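Local coordinates for uncharacterized protein conserved in bacteria (Streptococcus suis, PDB 4FZ4) that probably binds host glycosaminoglycans as a bacterial surface antigen and so mediates attachment of the pathogen to host cells, at residues Val26-Asp31 with Tyr85-Ala90; Phe76-Lys81 with Thr125-Val130; Asn107-Gln112 with Asp131-Glu136. One frame throughout, in Å; residues are numbered along the deposited sequence.

From the N terminus, the loop 26-31 that follows helix 3-23 is laid against the far part of helix 66-95 at 85-90, closing contact 1. Before that happens, the chain has passed 76-81, where contact 2 opens; contact 2 closes only at 125-130 on helix 123-152, so the two cross along the sequence. Contact 3 starts at 107-112, inside the span of contact 2, and ends at 131-136, so it crosses contact 2 but follows contact 1 in series. Helix 66-95 is common to contacts 1 and 2, and helix 123-152 to contacts 2 and 3. Hydrogen bonds probably join Y85 to S135, Y129 to H109 and V130 to S135.

Contact 1 (Val26-Asp31 with Tyr85-Ala90)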
loop_
_atom_site.group_PDB
_atom_site.type_symbol
_atom_site.label_atom_id
_atom_site.label_comp_id
_atom_site.label_asym_id
_atom_site.label_seq_id
_atom_site.Cartn_x
_atom_site.Cartn_y
_atom_site.Cartn_z
ATOM N N VAL A 26 9.906 -2.585 6.525
ATOM C CA VAL A 26 9.147 -1.594 7.267
ATOM C C VAL A 26 8.382 -2.281 8.402
ATOM O O VAL A 26 7.601 -3.207 8.172
ATOM C CB VAL A 26 8.176 -0.841 6.321
ATOM C CG1 VAL A 26 7.504 0.297 7.056
ATOM C CG2 VAL A 26 8.951 -0.311 5.106
ATOM N N PRO A 27 8.618 -1.844 9.649
ATOM C CA PRO A 27 7.971 -2.396 10.848
ATOM C C PRO A 27 6.443 -2.419 10.746
ATOM O O PRO A 27 5.849 -1.517 10.152
ATOM C CB PRO A 27 8.443 -1.456 11.961
ATOM C CG PRO A 27 9.786 -0.976 11.467
ATOM C CD PRO A 27 9.515 -0.726 10.002
ATOM N N SER A 28 5.810 -3.444 11.319
ATOM C CA SER A 28 4.353 -3.528 11.291
ATOM C C SER A 28 3.812 -2.718 12.466
ATOM O O SER A 28 4.447 -2.651 13.517
ATOM C CB SER A 28 3.883 -4.980 11.401
ATOM O OG SER A 28 2.473 -5.068 11.238
ATOM N N TYR A 29 2.649 -2.104 12.287
ATOM C CA TYR A 29 2.039 -1.278 13.330
ATOM C C TYR A 29 1.542 -2.067 14.538
ATOM O O TYR A 29 1.281 -1.489 15.594
ATOM C CB TYR A 29 0.892 -0.460 12.735
ATOM C CG TYR A 29 0.125 -1.210 11.675
ATOM C CD1 TYR A 29 -0.715 -2.271 12.014
ATOM C CD2 TYR A 29 0.295 -0.905 10.319
ATOM C CE1 TYR A 29 -1.364 -3.018 11.028
ATOM C CE2 TYR A 29 -0.345 -1.645 9.328
ATOM C CZ TYR A 29 -1.173 -2.704 9.687
ATOM O OH TYR A 29 -1.785 -3.463 8.708
ATOM N N GLY A 30 1.410 -3.381 14.386
ATOM C CA GLY A 30 0.957 -4.195 15.501
ATOM C C GLY A 30 -0.541 -4.430 15.622
ATOM O O GLY A 30 -1.285 -4.330 14.647
ATOM N N ASP A 31 -0.979 -4.738 16.842
ATOM C CA ASP A 31 -2.385 -5.024 17.122
ATOM C C ASP A 31 -3.177 -3.866 17.728
ATOM O O ASP A 31 -4.300 -4.069 18.196
ATOM C CB ASP A 31 -2.503 -6.239 18.054
ATOM C CG ASP A 31 -1.993 -7.523 17.418
ATOM O OD1 ASP A 31 -2.464 -7.869 16.312
ATOM O OD2 ASP A 31 -1.130 -8.193 18.031
ATOM N N TYR A 85 2.705 3.081 3.681
ATOM C CA TYR A 85 2.471 4.402 4.251
ATOM C C TYR A 85 1.988 4.294 5.690
ATOM O O TYR A 85 2.491 4.985 6.575
ATOM C CB TYR A 85 1.411 5.156 3.448
ATOM C CG TYR A 85 1.860 5.590 2.075
ATOM C CD1 TYR A 85 3.217 5.570 1.728
ATOM C CD2 TYR A 85 0.942 6.084 1.141
ATOM C CE1 TYR A 85 3.650 6.033 0.504
ATOM C CE2 TYR A 85 1.373 6.558 -0.098
ATOM C CZ TYR A 85 2.733 6.531 -0.404
ATOM O OH TYR A 85 3.190 7.048 -1.597
ATOM N N ILE A 86 1.013 3.425 5.928
ATOM C CA ILE A 86 0.484 3.290 7.273
ATOM C C ILE A 86 1.512 2.739 8.268
ATOM O O ILE A 86 1.566 3.194 9.417
ATOM C CB ILE A 86 -0.815 2.451 7.277
ATOM C CG1 ILE A 86 -1.891 3.202 6.482
ATOM C CG2 ILE A 86 -1.329 2.265 8.713
ATOM C CD1 ILE A 86 -3.215 2.470 6.392
ATOM N N ARG A 87 2.332 1.780 7.840
ATOM C CA ARG A 87 3.358 1.258 8.729
ATOM C C ARG A 87 4.296 2.386 9.116
ATOM O O ARG A 87 4.757 2.442 10.252
ATOM C CB ARG A 87 4.169 0.137 8.071
ATOM C CG ARG A 87 3.507 -1.233 8.167
ATOM C CD ARG A 87 4.428 -2.348 7.700
ATOM N NE ARG A 87 3.655 -3.495 7.238
ATOM C CZ ARG A 87 4.178 -4.650 6.843
ATOM N NH1 ARG A 87 5.494 -4.828 6.856
ATOM N NH2 ARG A 87 3.384 -5.622 6.413
ATOM N N GLN A 88 4.575 3.290 8.176
ATOM C CA GLN A 88 5.476 4.416 8.448
ATOM C C GLN A 88 4.886 5.416 9.439
ATOM O O GLN A 88 5.551 5.825 10.380
ATOM C CB GLN A 88 5.847 5.138 7.146
ATOM C CG GLN A 88 6.788 4.338 6.220
ATOM C CD GLN A 88 7.029 5.061 4.894
ATOM O OE1 GLN A 88 7.568 6.167 4.865
ATOM N NE2 GLN A 88 6.617 4.442 3.795
ATOM N N VAL A 89 3.632 5.804 9.232
ATOM C CA VAL A 89 2.978 6.750 10.131
ATOM C C VAL A 89 2.861 6.150 11.532
ATOM O O VAL A 89 3.087 6.834 12.526
ATOM C CB VAL A 89 1.581 7.109 9.631
ATOM C CG1 VAL A 89 0.930 8.100 10.581
ATOM C CG2 VAL A 89 1.674 7.681 8.231
ATOM N N ALA A 90 2.509 4.872 11.614
ATOM C CA ALA A 90 2.392 4.216 12.913
ATOM C C ALA A 90 3.695 4.440 13.661
ATOM O O ALA A 90 3.696 4.842 14.823
ATOM C CB ALA A 90 2.157 2.731 12.738
#
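The side chain of R87 runs alongside the backbone of the loop at V26-S28 and takes up the largest share of this interface. Its methylene groups lie against the carbonyl of P27, with CD 3.0 Å from P27 O, while its far end reaches the preceding carbonyl. There R87 NH1 donates to V26 O over 3.0 Å with an N-H...O angle of 158°. The acceptor sits at the edge of the guanidinium, near its plane, and the donor lies nearly along the C=O axis. A chain extended from CG to NE gives the arginine this reach. Over one face of the guanidinium comes S28 CB, 4.4 Å from NE. V26 packs on the base of the same side chain: its CG1, anti to the backbone N (chi1 -173°), meets R87 CB at 3.5 Å.

The loop connects helix 3-23 to helix 36-55, and here it passes over helix 66-95, whose neighbouring turns carry I86, R87 and A90. This ties a helix-helix connection to the long helix of an all-helical fold. Y29 makes the apolar part of the contact. Its CB rests on A90 CB at 3.4 Å, and its ring comes obliquely against the helix, with CD2 3.9 Å from both I86 CG2 and R87 CG. The plane of the ring stands 82° from that of the R87 guanidinium. E83, one turn earlier on the helix, binds both polar ends: OE2 forms a salt bridge with R87 NE, and OE1 is hydrogen-bonded to Y29 OH. The carboxylate thus links the tyrosine to the arginine, while W42 and Q38 of helix 36-55 touch R87 and Y29.

Contact 2 (Phe76-Lys81 with Thr125-Val130). With NO3 (nitrate ion), chain D.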
loop_
_atom_site.group_PDB
_atom_site.type_symbol
_atom_site.label_atom_id
_atom_site.label_comp_id
_atom_site.label_asym_id
_atom_site.label_seq_id
_atom_site.Cartn_x
_atom_site.Cartn_y
_atom_site.Cartn_z
ATOM N N PHE A 76 -2.882 -4.471 -6.437
ATOM C CA PHE A 76 -2.073 -4.969 -5.330
ATOM C C PHE A 76 -0.919 -4.018 -5.023
ATOM O O PHE A 76 -0.641 -3.697 -3.861
ATOM C CB PHE A 76 -1.542 -6.366 -5.667
ATOM C CG PHE A 76 -0.904 -7.068 -4.504
ATOM C CD1 PHE A 76 -1.365 -6.856 -3.207
ATOM C CD2 PHE A 76 0.168 -7.935 -4.699
ATOM C CE1 PHE A 76 -0.764 -7.489 -2.121
ATOM C CE2 PHE A 76 0.778 -8.574 -3.625
ATOM C CZ PHE A 76 0.313 -8.349 -2.334
ATOM N N LYS A 77 -0.256 -3.563 -6.076
ATOM C CA LYS A 77 0.858 -2.646 -5.935
ATOM C C LYS A 77 0.442 -1.424 -5.103
ATOM O O LYS A 77 1.152 -1.014 -4.185
ATOM C CB LYS A 77 1.328 -2.230 -7.325
ATOM C CG LYS A 77 2.262 -1.046 -7.360
ATOM C CD LYS A 77 2.510 -0.611 -8.795
ATOM C CE LYS A 77 3.307 0.679 -8.827
ATOM N NZ LYS A 77 3.471 1.200 -10.209
ATOM N N TYR A 78 -0.720 -0.856 -5.414
ATOM C CA TYR A 78 -1.214 0.299 -4.676
ATOM C C TYR A 78 -1.641 -0.064 -3.258
ATOM O O TYR A 78 -1.569 0.768 -2.352
ATOM C CB TYR A 78 -2.354 0.962 -5.454
ATOM C CG TYR A 78 -1.841 1.603 -6.724
ATOM C CD1 TYR A 78 -1.073 2.763 -6.673
ATOM C CD2 TYR A 78 -2.023 0.989 -7.969
ATOM C CE1 TYR A 78 -0.489 3.296 -7.824
ATOM C CE2 TYR A 78 -1.440 1.511 -9.132
ATOM C CZ TYR A 78 -0.674 2.668 -9.048
ATOM O OH TYR A 78 -0.104 3.206 -10.181
ATOM N N GLN A 79 -2.064 -1.311 -3.062
ATOM C CA GLN A 79 -2.463 -1.770 -1.734
ATOM C C GLN A 79 -1.200 -1.927 -0.903
ATOM O O GLN A 79 -1.203 -1.703 0.311
ATOM C CB GLN A 79 -3.208 -3.104 -1.826
ATOM C CG GLN A 79 -4.510 -2.989 -2.584
ATOM C CD GLN A 79 -5.054 -4.313 -3.064
ATOM O OE1 GLN A 79 -6.123 -4.358 -3.681
ATOM N NE2 GLN A 79 -4.329 -5.402 -2.799
ATOM N N ILE A 80 -0.113 -2.314 -1.562
ATOM C CA ILE A 80 1.167 -2.465 -0.872
ATOM C C ILE A 80 1.637 -1.094 -0.384
ATOM O O ILE A 80 2.123 -0.954 0.743
ATOM C CB ILE A 80 2.242 -3.047 -1.806
ATOM C CG1 ILE A 80 1.939 -4.529 -2.072
ATOM C CG2 ILE A 80 3.635 -2.863 -1.182
ATOM C CD1 ILE A 80 2.780 -5.134 -3.183
ATOM N N LYS A 81 1.487 -0.081 -1.235
ATOM C CA LYS A 81 1.891 1.272 -0.865
ATOM C C LYS A 81 1.151 1.746 0.382
ATOM O O LYS A 81 1.757 2.284 1.316
ATOM C CB LYS A 81 1.633 2.245 -2.018
ATOM C CG LYS A 81 2.891 2.638 -2.769
ATOM C CD LYS A 81 3.919 3.218 -1.798
ATOM C CE LYS A 81 5.256 3.491 -2.468
ATOM N NZ LYS A 81 6.280 3.916 -1.463
ATOM N N THR A 125 -9.504 4.595 -9.981
ATOM C CA THR A 125 -9.968 5.192 -8.743
ATOM C C THR A 125 -8.944 4.892 -7.673
ATOM O O THR A 125 -8.563 5.761 -6.889
ATOM C CB THR A 125 -11.295 4.584 -8.287
ATOM O OG1 THR A 125 -12.267 4.709 -9.332
ATOM C CG2 THR A 125 -11.789 5.288 -7.039
ATOM N N LEU A 126 -8.487 3.645 -7.652
ATOM C CA LEU A 126 -7.512 3.219 -6.656
ATOM C C LEU A 126 -6.177 3.932 -6.796
ATOM O O LEU A 126 -5.668 4.486 -5.822
ATOM C CB LEU A 126 -7.317 1.701 -6.732
ATOM C CG LEU A 126 -6.182 1.099 -5.905
ATOM C CD1 LEU A 126 -6.269 1.556 -4.460
ATOM C CD2 LEU A 126 -6.262 -0.405 -6.016
ATOM N N ARG A 127 -5.601 3.933 -7.993
ATOM C CA ARG A 127 -4.321 4.612 -8.169
ATOM C C ARG A 127 -4.418 6.106 -7.890
ATOM O O ARG A 127 -3.487 6.712 -7.351
ATOM C CB ARG A 127 -3.742 4.379 -9.576
ATOM C CG ARG A 127 -4.737 4.349 -10.723
ATOM C CD ARG A 127 -3.998 4.279 -12.072
ATOM N NE ARG A 127 -4.866 3.837 -13.169
ATOM C CZ ARG A 127 -5.112 2.562 -13.472
ATOM N NH1 ARG A 127 -4.547 1.586 -12.764
ATOM N NH2 ARG A 127 -5.942 2.260 -14.466
ATOM N N ASP A 128 -5.553 6.695 -8.240
ATOM C CA ASP A 128 -5.760 8.123 -8.024
ATOM C C ASP A 128 -5.575 8.493 -6.546
ATOM O O ASP A 128 -4.733 9.333 -6.204
ATOM C CB ASP A 128 -7.165 8.509 -8.490
ATOM C CG ASP A 128 -7.359 10.010 -8.584
ATOM O OD1 ASP A 128 -7.286 10.696 -7.542
ATOM O OD2 ASP A 128 -7.585 10.498 -9.710
ATOM N N TYR A 129 -6.360 7.859 -5.679
ATOM C CA TYR A 129 -6.286 8.126 -4.245
ATOM C C TYR A 129 -4.896 7.877 -3.688
ATOM O O TYR A 129 -4.433 8.611 -2.821
ATOM C CB TYR A 129 -7.277 7.254 -3.464
ATOM C CG TYR A 129 -6.923 7.151 -1.991
ATOM C CD1 TYR A 129 -7.208 8.194 -1.104
ATOM C CD2 TYR A 129 -6.256 6.029 -1.499
ATOM C CE1 TYR A 129 -6.828 8.120 0.245
ATOM C CE2 TYR A 129 -5.876 5.940 -0.168
ATOM C CZ TYR A 129 -6.160 6.991 0.704
ATOM O OH TYR A 129 -5.749 6.908 2.021
ATOM N N VAL A 130 -4.236 6.832 -4.174
ATOM C CA VAL A 130 -2.904 6.509 -3.680
ATOM C C VAL A 130 -1.817 7.445 -4.203
ATOM O O VAL A 130 -1.009 7.955 -3.429
ATOM C CB VAL A 130 -2.512 5.070 -4.040
ATOM C CG1 VAL A 130 -1.119 4.757 -3.479
ATOM C CG2 VAL A 130 -3.552 4.098 -3.497
HETATM N N NO3 D . -5.006 -7.991 -4.599
HETATM O O1 NO3 D . -4.691 -8.008 -3.213
HETATM O O2 NO3 D . -4.231 -8.750 -5.518
HETATM O O3 NO3 D . -6.112 -7.224 -5.064
#
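Two long helices of the bundle, 66-95 and 123-152, pack side by side here with their chains running the same way: the axes of the short segments approach to 9.7 Å at an angle of 27°. Y78 is the centre of the interface. It meets three residues of segment 125-130, and no polar bond joins it to them. R127 CB comes over one face of the phenol ring, 3.7 Å from the centroid and 19° off the ring normal, a CH-pi contact displaced toward the rim on the CZ side. Beyond CB the arginine side chain leads away from segment 76-81, chi1 of 38° putting CG in the crowded position between its own backbone N and carbonyl carbon. V130 comes at the edge of the ring, near its plane, with CG1 3.8 Å from Y78 CD1. Closer to the backbone, L126 CG meets Y78 CB at 3.9 Å. One turn on, K81 CB adds to the packing on V130 CG1 at 4.0 Å, although the amino end of the lysine turns elsewhere.

On another side of helix 66-95, Q79 NE2 donates to O1 of a nitrate ion, 2.7 Å away, and F76 CD1 lies 3.5 Å from the same oxygen. The ion is probably from the crystallisation liquor. F76 and I80 pack against L20 of helix 3-23, so helix 66-95 is shared by two sets of helices. With helix 100-110, which comes between them in the chain and runs the opposite way, the nearly parallel pair is typical of an up-down-up three-helix bundle.

Contact 3 (Asn107-Gln112 with Asp131-Glu136); sequences NAHLKQ and DREASE
Residues 131-136 lie within helix 123-152 and 107-112 at the C-terminal part of helix 100-110; each segment contains a wider, pi-type turn, at 107-110 and 131-134, and the backbones come nearest at L110 and A134, whose CA atoms are 5.8 Å apart. Beside this point H109 ND1 donates to E133 OE1 over 2.9 Å in an almost straight bond (171°). The oxygen lies in the plane of the imidazole, at its edge, and offers its anti lone pair, while the carboxylate plane is turned 81° against the ring. E133 reaches the histidine with an extended chain, CG being anti to the backbone N (chi1 -171°). Such a carboxylate would tend to stabilise a protonated imidazole. A108 CB covers one face of the ring, over its centre.

The pair clips helix 100-110 onto helix 123-152 in the bundle these form with helix 66-95. On the buried side L110 CD2 lies against A134, 3.6 Å from its CB and about as near its carbonyl O, while V89 of helix 66-95 touches the same leucine. Further on, Q112 folds back so that NE2 donates to L110 O at 2.9 Å; its OE1 accepts from I118 N.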
loop_
_atom_site.group_PDB
_atom_site.type_symbol
_atom_site.label_atom_id
_atom_site.label_comp_id
_atom_site.label_asym_id
_atom_site.label_seq_id
_atom_site.Cartn_x
_atom_site.Cartn_y
_atom_site.Cartn_z
ATOM N N ASN A 107 -5.430 10.917 9.985
ATOM C CA ASN A 107 -6.874 10.741 10.119
ATOM C C ASN A 107 -7.659 11.210 8.910
ATOM O O ASN A 107 -8.612 10.564 8.489
ATOM C CB ASN A 107 -7.387 11.474 11.358
ATOM C CG ASN A 107 -7.002 10.777 12.646
ATOM O OD1 ASN A 107 -7.186 11.318 13.733
ATOM N ND2 ASN A 107 -6.470 9.568 12.532
ATOM N N ALA A 108 -7.250 12.337 8.348
ATOM C CA ALA A 108 -7.940 12.896 7.199
ATOM C C ALA A 108 -7.656 12.210 5.863
ATOM O O ALA A 108 -8.550 12.088 5.039
ATOM C CB ALA A 108 -7.599 14.378 7.081
ATOM N N HIS A 109 -6.429 11.740 5.654
ATOM C CA HIS A 109 -6.074 11.179 4.357
ATOM C C HIS A 109 -5.573 9.748 4.234
ATOM O O HIS A 109 -5.596 9.197 3.136
ATOM C CB HIS A 109 -5.034 12.086 3.700
ATOM C CG HIS A 109 -5.436 13.526 3.629
ATOM N ND1 HIS A 109 -6.504 13.966 2.876
ATOM C CD2 HIS A 109 -4.890 14.632 4.191
ATOM C CE1 HIS A 109 -6.596 15.282 2.975
ATOM N NE2 HIS A 109 -5.628 15.710 3.767
ATOM N N LEU A 110 -5.117 9.138 5.321
ATOM C CA LEU A 110 -4.586 7.787 5.211
ATOM C C LEU A 110 -5.309 6.724 6.011
ATOM O O LEU A 110 -5.473 5.601 5.536
ATOM C CB LEU A 110 -3.096 7.786 5.583
ATOM C CG LEU A 110 -2.233 8.769 4.774
ATOM C CD1 LEU A 110 -1.002 9.175 5.569
ATOM C CD2 LEU A 110 -1.864 8.150 3.443
ATOM N N LYS A 111 -5.738 7.068 7.219
ATOM C CA LYS A 111 -6.428 6.101 8.066
ATOM C C LYS A 111 -7.530 5.383 7.306
ATOM O O LYS A 111 -8.376 6.017 6.690
ATOM C CB LYS A 111 -7.019 6.777 9.306
ATOM C CG LYS A 111 -7.701 5.796 10.242
ATOM C CD LYS A 111 -8.220 6.450 11.513
ATOM C CE LYS A 111 -8.904 5.406 12.390
ATOM N NZ LYS A 111 -9.377 5.957 13.688
ATOM N N GLN A 112 -7.499 4.055 7.361
ATOM C CA GLN A 112 -8.480 3.208 6.691
ATOM C C GLN A 112 -9.582 2.812 7.675
ATOM O O GLN A 112 -9.296 2.347 8.782
ATOM C CB GLN A 112 -7.805 1.939 6.155
ATOM C CG GLN A 112 -6.656 2.193 5.192
ATOM C CD GLN A 112 -7.123 2.686 3.843
ATOM O OE1 GLN A 112 -7.862 1.996 3.139
ATOM N NE2 GLN A 112 -6.696 3.888 3.470
ATOM N N ASP A 131 -1.787 7.673 -5.511
ATOM C CA ASP A 131 -0.763 8.541 -6.078
ATOM C C ASP A 131 -0.999 10.000 -5.742
ATOM O O ASP A 131 -0.089 10.816 -5.833
ATOM C CB ASP A 131 -0.677 8.377 -7.599
ATOM C CG ASP A 131 -0.020 7.063 -8.014
ATOM O OD1 ASP A 131 0.750 6.493 -7.213
ATOM O OD2 ASP A 131 -0.256 6.607 -9.153
ATOM N N ARG A 132 -2.221 10.328 -5.348
ATOM C CA ARG A 132 -2.535 11.703 -5.015
ATOM C C ARG A 132 -2.810 11.939 -3.547
ATOM O O ARG A 132 -1.889 12.186 -2.780
ATOM C CB ARG A 132 -3.719 12.185 -5.852
ATOM C CG ARG A 132 -3.342 12.454 -7.290
ATOM C CD ARG A 132 -4.526 12.944 -8.092
ATOM N NE ARG A 132 -4.107 13.460 -9.391
ATOM C CZ ARG A 132 -3.437 14.595 -9.569
ATOM N NH1 ARG A 132 -3.106 15.351 -8.527
ATOM N NH2 ARG A 132 -3.091 14.970 -10.792
ATOM N N GLU A 133 -4.071 11.860 -3.146
ATOM C CA GLU A 133 -4.408 12.118 -1.757
ATOM C C GLU A 133 -3.458 11.465 -0.747
ATOM O O GLU A 133 -2.872 12.149 0.083
ATOM C CB GLU A 133 -5.845 11.696 -1.463
ATOM C CG GLU A 133 -6.292 12.152 -0.079
ATOM C CD GLU A 133 -7.700 11.741 0.271
ATOM O OE1 GLU A 133 -8.120 12.037 1.407
ATOM O OE2 GLU A 133 -8.379 11.123 -0.576
ATOM N N ALA A 134 -3.299 10.151 -0.816
ATOM C CA ALA A 134 -2.422 9.457 0.119
ATOM C C ALA A 134 -0.945 9.893 0.050
ATOM O O ALA A 134 -0.334 10.174 1.085
ATOM C CB ALA A 134 -2.532 7.954 -0.092
ATOM N N SER A 135 -0.373 9.957 -1.152
ATOM C CA SER A 135 1.031 10.341 -1.280
ATOM C C SER A 135 1.280 11.772 -0.848
ATOM O O SER A 135 2.322 12.077 -0.260
ATOM C CB SER A 135 1.522 10.140 -2.715
ATOM O OG SER A 135 1.509 8.762 -3.039
ATOM N N GLU A 136 0.322 12.646 -1.141
ATOM C CA GLU A 136 0.429 14.046 -0.758
ATOM C C GLU A 136 0.547 14.143 0.760
ATOM O O GLU A 136 1.475 14.749 1.281
ATOM C CB GLU A 136 -0.816 14.823 -1.199
ATOM C CG GLU A 136 -1.167 14.710 -2.674
ATOM C CD GLU A 136 -0.395 15.673 -3.541
ATOM O OE1 GLU A 136 0.789 15.921 -3.238
ATOM O OE2 GLU A 136 -0.974 16.169 -4.534
#